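Local coordinates for uncharacterized protein (PDB 4L3R) that is of unknown function but belongs to the DUF4847 family of the calycin clan, whose barrel-shaped relatives often bind small hydrophobic molecules, at residues E27-G32 against A42-L47; A77-A82 against G114-F119; T129-D134 against T138-F143. All blocks are in the same frame, centred on the assembly; numbering follows the deposited sequence. Where two conformers were deposited one is given.

Contact 1 (E27-G32 against A42-L47)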
# COMPACT_ATOMS: atom_id res chain seq x y z
N GLU B 27 18.63 -17.46 -22.42
CA GLU B 27 19.41 -16.26 -22.77
C GLU B 27 18.89 -15.01 -22.03
O GLU B 27 17.71 -14.95 -21.67
CB GLU B 27 19.42 -16.03 -24.30
CG GLU B 27 18.11 -15.58 -24.96
CD GLU B 27 17.03 -16.63 -25.21
OE1 GLU B 27 17.19 -17.78 -24.73
OE2 GLU B 27 16.01 -16.29 -25.85
N GLN B 28 19.77 -14.02 -21.80
CA GLN B 28 19.41 -12.78 -21.11
C GLN B 28 18.49 -11.92 -21.97
O GLN B 28 17.51 -11.39 -21.46
CB GLN B 28 20.65 -11.98 -20.72
CG GLN B 28 20.36 -10.85 -19.72
CD GLN B 28 21.59 -10.06 -19.36
OE1 GLN B 28 22.64 -10.17 -19.99
NE2 GLN B 28 21.47 -9.22 -18.34
N PHE B 29 18.83 -11.74 -23.26
CA PHE B 29 18.03 -10.93 -24.18
C PHE B 29 17.67 -11.75 -25.41
O PHE B 29 18.53 -12.48 -25.92
CB PHE B 29 18.76 -9.65 -24.57
CG PHE B 29 19.01 -8.78 -23.36
CD1 PHE B 29 17.97 -8.14 -22.72
CD2 PHE B 29 20.29 -8.67 -22.83
CE1 PHE B 29 18.19 -7.38 -21.58
CE2 PHE B 29 20.52 -7.86 -21.71
CZ PHE B 29 19.47 -7.25 -21.08
N TYR B 30 16.40 -11.66 -25.87
CA TYR B 30 15.94 -12.45 -27.03
C TYR B 30 16.69 -12.04 -28.30
O TYR B 30 17.23 -10.95 -28.39
CB TYR B 30 14.41 -12.35 -27.24
CG TYR B 30 13.85 -10.96 -27.49
CD1 TYR B 30 13.81 -10.42 -28.77
CD2 TYR B 30 13.25 -10.24 -26.47
CE1 TYR B 30 13.28 -9.15 -29.01
CE2 TYR B 30 12.73 -8.96 -26.69
CZ TYR B 30 12.70 -8.44 -27.97
OH TYR B 30 12.14 -7.21 -28.22
N GLN B 31 16.73 -12.95 -29.28
CA GLN B 31 17.45 -12.72 -30.53
C GLN B 31 16.73 -11.65 -31.37
O GLN B 31 15.51 -11.72 -31.55
CB GLN B 31 17.57 -14.05 -31.31
CG GLN B 31 18.77 -14.12 -32.25
CD GLN B 31 19.01 -15.55 -32.71
OE1 GLN B 31 18.07 -16.30 -33.00
NE2 GLN B 31 20.27 -15.98 -32.75
N GLY B 32 17.48 -10.66 -31.86
CA GLY B 32 16.93 -9.59 -32.68
C GLY B 32 16.48 -8.35 -31.93
O GLY B 32 15.86 -7.46 -32.53
N ALA B 42 25.93 -0.23 -25.96
CA ALA B 42 25.40 1.05 -25.47
C ALA B 42 24.18 0.85 -24.54
O ALA B 42 24.05 1.57 -23.55
CB ALA B 42 25.02 1.94 -26.65
N SER B 43 23.33 -0.15 -24.83
CA SER B 43 22.19 -0.47 -23.97
C SER B 43 22.65 -1.06 -22.64
O SER B 43 22.09 -0.74 -21.60
CB SER B 43 21.25 -1.47 -24.65
OG SER B 43 20.44 -0.82 -25.62
N ARG B 44 23.67 -1.93 -22.69
CA ARG B 44 24.21 -2.56 -21.49
C ARG B 44 24.88 -1.54 -20.58
O ARG B 44 24.83 -1.72 -19.36
CB ARG B 44 25.18 -3.70 -21.83
CG ARG B 44 24.44 -4.95 -22.28
CD ARG B 44 25.41 -6.02 -22.69
NE ARG B 44 24.75 -7.27 -23.07
CZ ARG B 44 24.27 -8.18 -22.23
NH1 ARG B 44 24.35 -8.00 -20.92
NH2 ARG B 44 23.70 -9.29 -22.70
N GLU B 45 25.44 -0.45 -21.13
CA GLU B 45 26.03 0.62 -20.32
C GLU B 45 24.93 1.43 -19.64
O GLU B 45 25.06 1.78 -18.47
CB GLU B 45 26.95 1.53 -21.15
CG GLU B 45 28.26 0.87 -21.58
CD GLU B 45 29.15 0.36 -20.46
OE1 GLU B 45 29.17 0.98 -19.37
OE2 GLU B 45 29.83 -0.67 -20.68
N LEU B 46 23.81 1.68 -20.35
CA LEU B 46 22.65 2.37 -19.76
C LEU B 46 22.00 1.49 -18.69
O LEU B 46 21.51 2.02 -17.70
CB LEU B 46 21.63 2.76 -20.85
CG LEU B 46 22.11 3.86 -21.80
CD1 LEU B 46 21.28 3.90 -23.05
CD2 LEU B 46 22.10 5.23 -21.11
N LEU B 47 22.02 0.15 -18.86
CA LEU B 47 21.46 -0.79 -17.89
C LEU B 47 22.30 -0.85 -16.60
O LEU B 47 21.73 -1.15 -15.55
CB LEU B 47 21.34 -2.19 -18.51
CG LEU B 47 20.64 -3.28 -17.68
CD1 LEU B 47 19.20 -2.89 -17.37
CD2 LEU B 47 20.68 -4.61 -18.39
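The irregular segment 27-32 and the helical segment 42-47 do not touch through their backbones, since even the nearest pair, Phe29 CA and Arg44 CA, stands 10.7 Å apart. Long side chains therefore span the gap, and they join the loop that leaves strand 15-22 of the antiparallel sheet, consistent with a calycin-type barrel, to helix 37-48 at the protein surface. The polar part is a fork: Arg44 turns the end of its guanidinium to Gln28, and both terminal nitrogens donate to one oxygen, NH1 to Gln28 OE1 at 2.9 Å and NH2 to the same OE1 at 3.0 Å. Both bonds are bent, as expected when one acceptor is shared. OE1 lies in the guanidinium plane, whereas the two nitrogens approach it from a single face of the amide, the planes being 53° apart. Gln28 reaches this far because CG is anti to the backbone N (chi1 -167°) and the chain is extended beyond it. Its NE2 is bonded to Ser18 O, which should fix the amide's rotation and leave OE1 turned to the arginine, while Glu40 forms a salt bridge with Arg44 NE. Phe29 meets the guanidinium edge-to-face: ring atom CE2 sits 3.5 Å above the guanidinium plane, and the two planes are 76° apart. The aromatic rim thus rests on the cation, which is not the geometry of a cation-pi stack. Trp34 packs edge-to-face with Phe29 as well. Farther along the same rim, Leu47 CD2 approaches Phe29 CZ at 4.0 Å, close to the plane of the ring.

Contact 2 (A77-A82 against G114-F119)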
# COMPACT_ATOMS: atom_id res chain seq x y z
N ALA B 77 12.40 7.97 -20.57
CA ALA B 77 10.95 7.93 -20.37
C ALA B 77 10.57 7.35 -19.01
O ALA B 77 11.28 6.52 -18.44
CB ALA B 77 10.29 7.13 -21.47
N ASN B 78 9.41 7.80 -18.50
CA ASN B 78 8.84 7.37 -17.23
C ASN B 78 7.41 6.92 -17.36
O ASN B 78 6.65 7.47 -18.16
CB ASN B 78 8.86 8.54 -16.22
CG ASN B 78 10.22 8.85 -15.67
OD1 ASN B 78 10.71 8.16 -14.77
ND2 ASN B 78 10.87 9.89 -16.18
N ILE B 79 7.02 5.97 -16.51
CA ILE B 79 5.64 5.54 -16.31
C ILE B 79 5.34 6.00 -14.88
O ILE B 79 6.08 5.63 -13.97
CB ILE B 79 5.45 4.02 -16.53
CG1 ILE B 79 5.80 3.65 -17.99
CG2 ILE B 79 4.02 3.59 -16.16
CD1 ILE B 79 5.80 2.16 -18.28
N SER B 80 4.34 6.87 -14.69
CA SER B 80 4.02 7.43 -13.37
C SER B 80 2.60 7.10 -12.95
O SER B 80 1.64 7.55 -13.59
CB SER B 80 4.21 8.94 -13.37
OG SER B 80 5.56 9.26 -13.67
N ASP B 81 2.46 6.33 -11.87
CA ASP B 81 1.19 5.91 -11.27
C ASP B 81 0.24 5.31 -12.32
O ASP B 81 -0.93 5.71 -12.39
CB ASP B 81 0.53 7.09 -10.52
CG ASP B 81 1.28 7.57 -9.28
OD1 ASP B 81 1.81 6.70 -8.53
OD2 ASP B 81 1.28 8.79 -9.02
N ALA B 82 0.74 4.35 -13.13
CA ALA B 82 -0.11 3.67 -14.11
C ALA B 82 -1.18 2.85 -13.36
O ALA B 82 -0.93 2.36 -12.25
CB ALA B 82 0.73 2.77 -15.01
N GLY B 114 6.64 -3.25 -23.44
CA GLY B 114 6.38 -4.52 -22.79
C GLY B 114 5.61 -4.40 -21.49
O GLY B 114 4.76 -5.25 -21.21
N LEU B 115 5.88 -3.34 -20.70
CA LEU B 115 5.18 -3.14 -19.43
C LEU B 115 3.69 -2.91 -19.62
O LEU B 115 2.91 -3.46 -18.85
CB LEU B 115 5.80 -2.00 -18.62
CG LEU B 115 7.11 -2.38 -17.93
CD1 LEU B 115 7.86 -1.14 -17.51
CD2 LEU B 115 6.86 -3.27 -16.69
N PHE B 116 3.27 -2.18 -20.66
CA PHE B 116 1.84 -1.96 -20.90
C PHE B 116 1.15 -3.19 -21.51
O PHE B 116 -0.08 -3.19 -21.58
CB PHE B 116 1.63 -0.73 -21.79
CG PHE B 116 1.99 0.57 -21.11
CD1 PHE B 116 1.27 1.01 -20.00
CD2 PHE B 116 3.00 1.39 -21.61
CE1 PHE B 116 1.61 2.20 -19.36
CE2 PHE B 116 3.32 2.59 -20.98
CZ PHE B 116 2.62 2.99 -19.86
N ASN B 117 1.92 -4.21 -21.96
CA ASN B 117 1.38 -5.44 -22.54
C ASN B 117 1.50 -6.63 -21.58
O ASN B 117 1.28 -7.76 -22.02
CB ASN B 117 2.10 -5.76 -23.87
CG ASN B 117 1.81 -4.79 -24.98
OD1 ASN B 117 0.67 -4.34 -25.15
ND2 ASN B 117 2.79 -4.51 -25.82
N VAL B 118 1.81 -6.41 -20.28
CA VAL B 118 1.86 -7.53 -19.33
C VAL B 118 0.46 -8.12 -19.15
O VAL B 118 -0.53 -7.39 -19.25
CB VAL B 118 2.48 -7.20 -17.94
CG1 VAL B 118 3.94 -6.78 -18.07
CG2 VAL B 118 1.66 -6.15 -17.16
N PHE B 119 0.37 -9.45 -18.95
CA PHE B 119 -0.92 -10.13 -18.73
C PHE B 119 -0.87 -11.07 -17.51
O PHE B 119 -1.91 -11.28 -16.89
CB PHE B 119 -1.39 -10.87 -19.98
CG PHE B 119 -0.50 -11.99 -20.46
CD1 PHE B 119 0.56 -11.74 -21.33
CD2 PHE B 119 -0.80 -13.31 -20.17
CE1 PHE B 119 1.35 -12.78 -21.81
CE2 PHE B 119 -0.02 -14.35 -20.67
CZ PHE B 119 1.06 -14.08 -21.47
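The apolar interior of the probable calycin-type barrel holds this contact, in which Leu115 and Phe116, near the C-terminal end of helix 106-116, pack against Ile79 and Ala82 of strand 78-87. No hydrogen bond crosses between the segments, so the evidence for the join is apolar packing alone, and three of the four touching residues are buried. Ile79 carries most of it. With CG1 anti to the carbonyl carbon (chi1 -62°) and CD1 extended beyond it (chi2 173°), the longer branch runs out to meet Phe116, which comes from the opposite direction. Ile79 CD1 lies 3.6 Å from Phe116 CZ, and Ile79 CG1 is almost as near to the same CZ, at 3.7 Å; the approach to the ring is oblique. The same methyl also touches the neighbouring helical residue, Ile79 CD1 to Leu115 CD1 measuring 4.0 Å. With an alanine here the CG1-CD1 arm would be missing, and Phe116 and Leu115 would probably lose the neighbour they share, leaving a gap between helix and strand. Ile95 of strand 92-96 touches both Ala82 and Phe116, while Leu115 reaches Leu130 and Met141. Strand 78-87 turns a corner at Asp81, where Asp81 and Ala82 pair together with Val70 as a G1 beta bulge. At the bulge itself a looser contact remains, Ala82 CB lying 4.5 Å from Phe116 CE1.

Contact 3 (T129-D134 against T138-F143)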
# COMPACT_ATOMS: atom_id res chain seq x y z
N THR B 129 8.94 -12.01 -12.38
CA THR B 129 8.88 -12.32 -13.80
C THR B 129 7.55 -11.86 -14.33
O THR B 129 6.52 -12.30 -13.83
CB THR B 129 9.09 -13.83 -14.03
OG1 THR B 129 10.27 -14.24 -13.35
CG2 THR B 129 9.20 -14.18 -15.50
N LEU B 130 7.55 -10.96 -15.34
CA LEU B 130 6.34 -10.45 -15.97
C LEU B 130 6.22 -11.00 -17.38
O LEU B 130 7.14 -10.84 -18.18
CB LEU B 130 6.33 -8.92 -16.00
CG LEU B 130 6.52 -8.21 -14.66
CD1 LEU B 130 6.49 -6.70 -14.84
CD2 LEU B 130 5.46 -8.63 -13.66
N TYR B 131 5.08 -11.62 -17.68
CA TYR B 131 4.79 -12.17 -19.00
C TYR B 131 4.05 -11.12 -19.78
O TYR B 131 3.07 -10.57 -19.26
CB TYR B 131 3.96 -13.45 -18.90
CG TYR B 131 4.74 -14.62 -18.34
CD1 TYR B 131 5.07 -14.68 -16.99
CD2 TYR B 131 5.14 -15.67 -19.15
CE1 TYR B 131 5.81 -15.74 -16.47
CE2 TYR B 131 5.87 -16.75 -18.65
CZ TYR B 131 6.20 -16.78 -17.31
OH TYR B 131 6.93 -17.84 -16.83
N PHE B 132 4.48 -10.83 -21.02
CA PHE B 132 3.82 -9.83 -21.86
C PHE B 132 3.70 -10.32 -23.28
O PHE B 132 4.51 -11.14 -23.71
CB PHE B 132 4.58 -8.49 -21.80
CG PHE B 132 5.93 -8.46 -22.48
CD1 PHE B 132 7.07 -8.85 -21.80
CD2 PHE B 132 6.06 -8.00 -23.79
CE1 PHE B 132 8.32 -8.80 -22.42
CE2 PHE B 132 7.31 -7.91 -24.39
CZ PHE B 132 8.43 -8.32 -23.71
N LYS B 133 2.68 -9.83 -24.01
CA LYS B 133 2.48 -10.24 -25.40
C LYS B 133 3.13 -9.21 -26.33
O LYS B 133 2.93 -8.00 -26.18
CB LYS B 133 0.99 -10.49 -25.72
CG LYS B 133 0.07 -9.28 -25.82
CD LYS B 133 -0.27 -8.93 -27.27
CE LYS B 133 -1.21 -7.76 -27.36
NZ LYS B 133 -1.69 -7.55 -28.75
N ASP B 134 3.96 -9.70 -27.28
CA ASP B 134 4.66 -8.90 -28.28
C ASP B 134 4.17 -9.42 -29.63
O ASP B 134 4.77 -10.33 -30.21
CB ASP B 134 6.18 -9.02 -28.10
CG ASP B 134 7.01 -8.26 -29.13
OD1 ASP B 134 6.54 -7.21 -29.62
OD2 ASP B 134 8.14 -8.70 -29.42
N THR B 138 4.87 -14.42 -26.89
CA THR B 138 4.84 -14.18 -25.46
C THR B 138 6.28 -14.12 -24.98
O THR B 138 7.00 -15.12 -25.11
CB THR B 138 4.02 -15.25 -24.74
OG1 THR B 138 2.65 -15.07 -25.09
CG2 THR B 138 4.17 -15.20 -23.22
N LYS B 139 6.70 -12.98 -24.41
CA LYS B 139 8.05 -12.77 -23.89
C LYS B 139 7.98 -12.55 -22.39
O LYS B 139 6.89 -12.44 -21.83
CB LYS B 139 8.73 -11.59 -24.60
CG LYS B 139 9.53 -12.02 -25.84
CD LYS B 139 9.14 -11.26 -27.09
CE LYS B 139 9.99 -11.70 -28.26
NZ LYS B 139 9.49 -11.13 -29.54
N VAL B 140 9.14 -12.52 -21.73
CA VAL B 140 9.19 -12.32 -20.29
C VAL B 140 10.23 -11.27 -19.94
O VAL B 140 11.32 -11.28 -20.51
CB VAL B 140 9.46 -13.62 -19.49
CG1 VAL B 140 8.28 -14.57 -19.61
CG2 VAL B 140 10.76 -14.31 -19.91
N MSE B 141 9.89 -10.40 -18.97
CA MSE B 141 10.79 -9.42 -18.39
C MSE B 141 11.12 -9.90 -17.00
O MSE B 141 10.20 -10.06 -16.20
CB MSE B 141 10.14 -8.04 -18.30
CG MSE B 141 10.14 -7.24 -19.57
SE MSE B 141 9.33 -5.51 -19.21
CE MSE B 141 7.53 -6.12 -19.26
N GLY B 142 12.39 -10.14 -16.71
CA GLY B 142 12.82 -10.58 -15.38
C GLY B 142 13.35 -9.42 -14.59
O GLY B 142 14.02 -8.54 -15.15
N PHE B 143 13.06 -9.39 -13.28
CA PHE B 143 13.54 -8.34 -12.38
C PHE B 143 14.12 -8.93 -11.10
O PHE B 143 13.78 -10.05 -10.73
CB PHE B 143 12.40 -7.39 -11.99
CG PHE B 143 11.75 -6.63 -13.12
CD1 PHE B 143 10.79 -7.23 -13.91
CD2 PHE B 143 12.08 -5.31 -13.36
CE1 PHE B 143 10.20 -6.54 -14.97
CE2 PHE B 143 11.49 -4.62 -14.42
CZ PHE B 143 10.57 -5.24 -15.23
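Lys139 reaches across to two residues of segment 129-134, Phe132 and Asp134, and can be followed outward atom by atom. Its CB lies over one face of the Phe132 ring, 3.4 Å from Phe132 CZ. CG carries the chain onward, and a bend at chi2 (127°) swings the rest toward Asp134. CD then runs beside that residue, 3.8 Å from Asp134 CB, and CE passes near the carboxylate, 3.7 Å from Asp134 OD2. At the tip Lys139 NZ makes a salt bridge to Asp134 OD2 at 2.8 Å, on the anti side of the carboxylate and slightly out of its plane. Tyr30 adds a cation-pi contact to this amine. Phe132 meets the lysine because its CG sits between the backbone N and carbonyl carbon (chi1 70°), which leans the ring over the partner strand. There the ring also meets Met141, a selenomethionine, with Phe132 CE1 3.7 Å from Met141 CG and the selenium in an oblique Met-aromatic contact. The other face of the sheet carries a CH-pi contact, Val140 CG1 standing 3.5 Å from the centroid of the Tyr131 ring, whose OH bonds to Glu122. Backbone bonds link Leu130 with Met141 and Phe132 with Lys139 in both directions, alternating with non-hydrogen-bonded pairs such as Tyr131-Val140. The register is antiparallel and the strands follow each other across a short turn, so 127-134 and 137-144 form a beta hairpin of the probable calycin-type barrel.

Contact 3 touches both of the others. Its centre is about 12 Å from that of contact 2, and the pair share a sheet: Phe119 N lies 2.9 Å from Tyr131 O, probably a hydrogen bond joining strand 118-123 to 127-134. Contact 1 meets it through Tyr30, whose CD2 packs 4.0 Å from Lys139 CE, the centres being about 15 Å apart. Contacts 1 and 2 do not touch; their centres are about 19 Å apart and their nearest atoms about 8 Å. Helix 106-116 nevertheless relates all three: its Leu115, part of contact 2, packs on Leu130 and Met141 of contact 3, and its Leu107 touches Phe29 of contact 1.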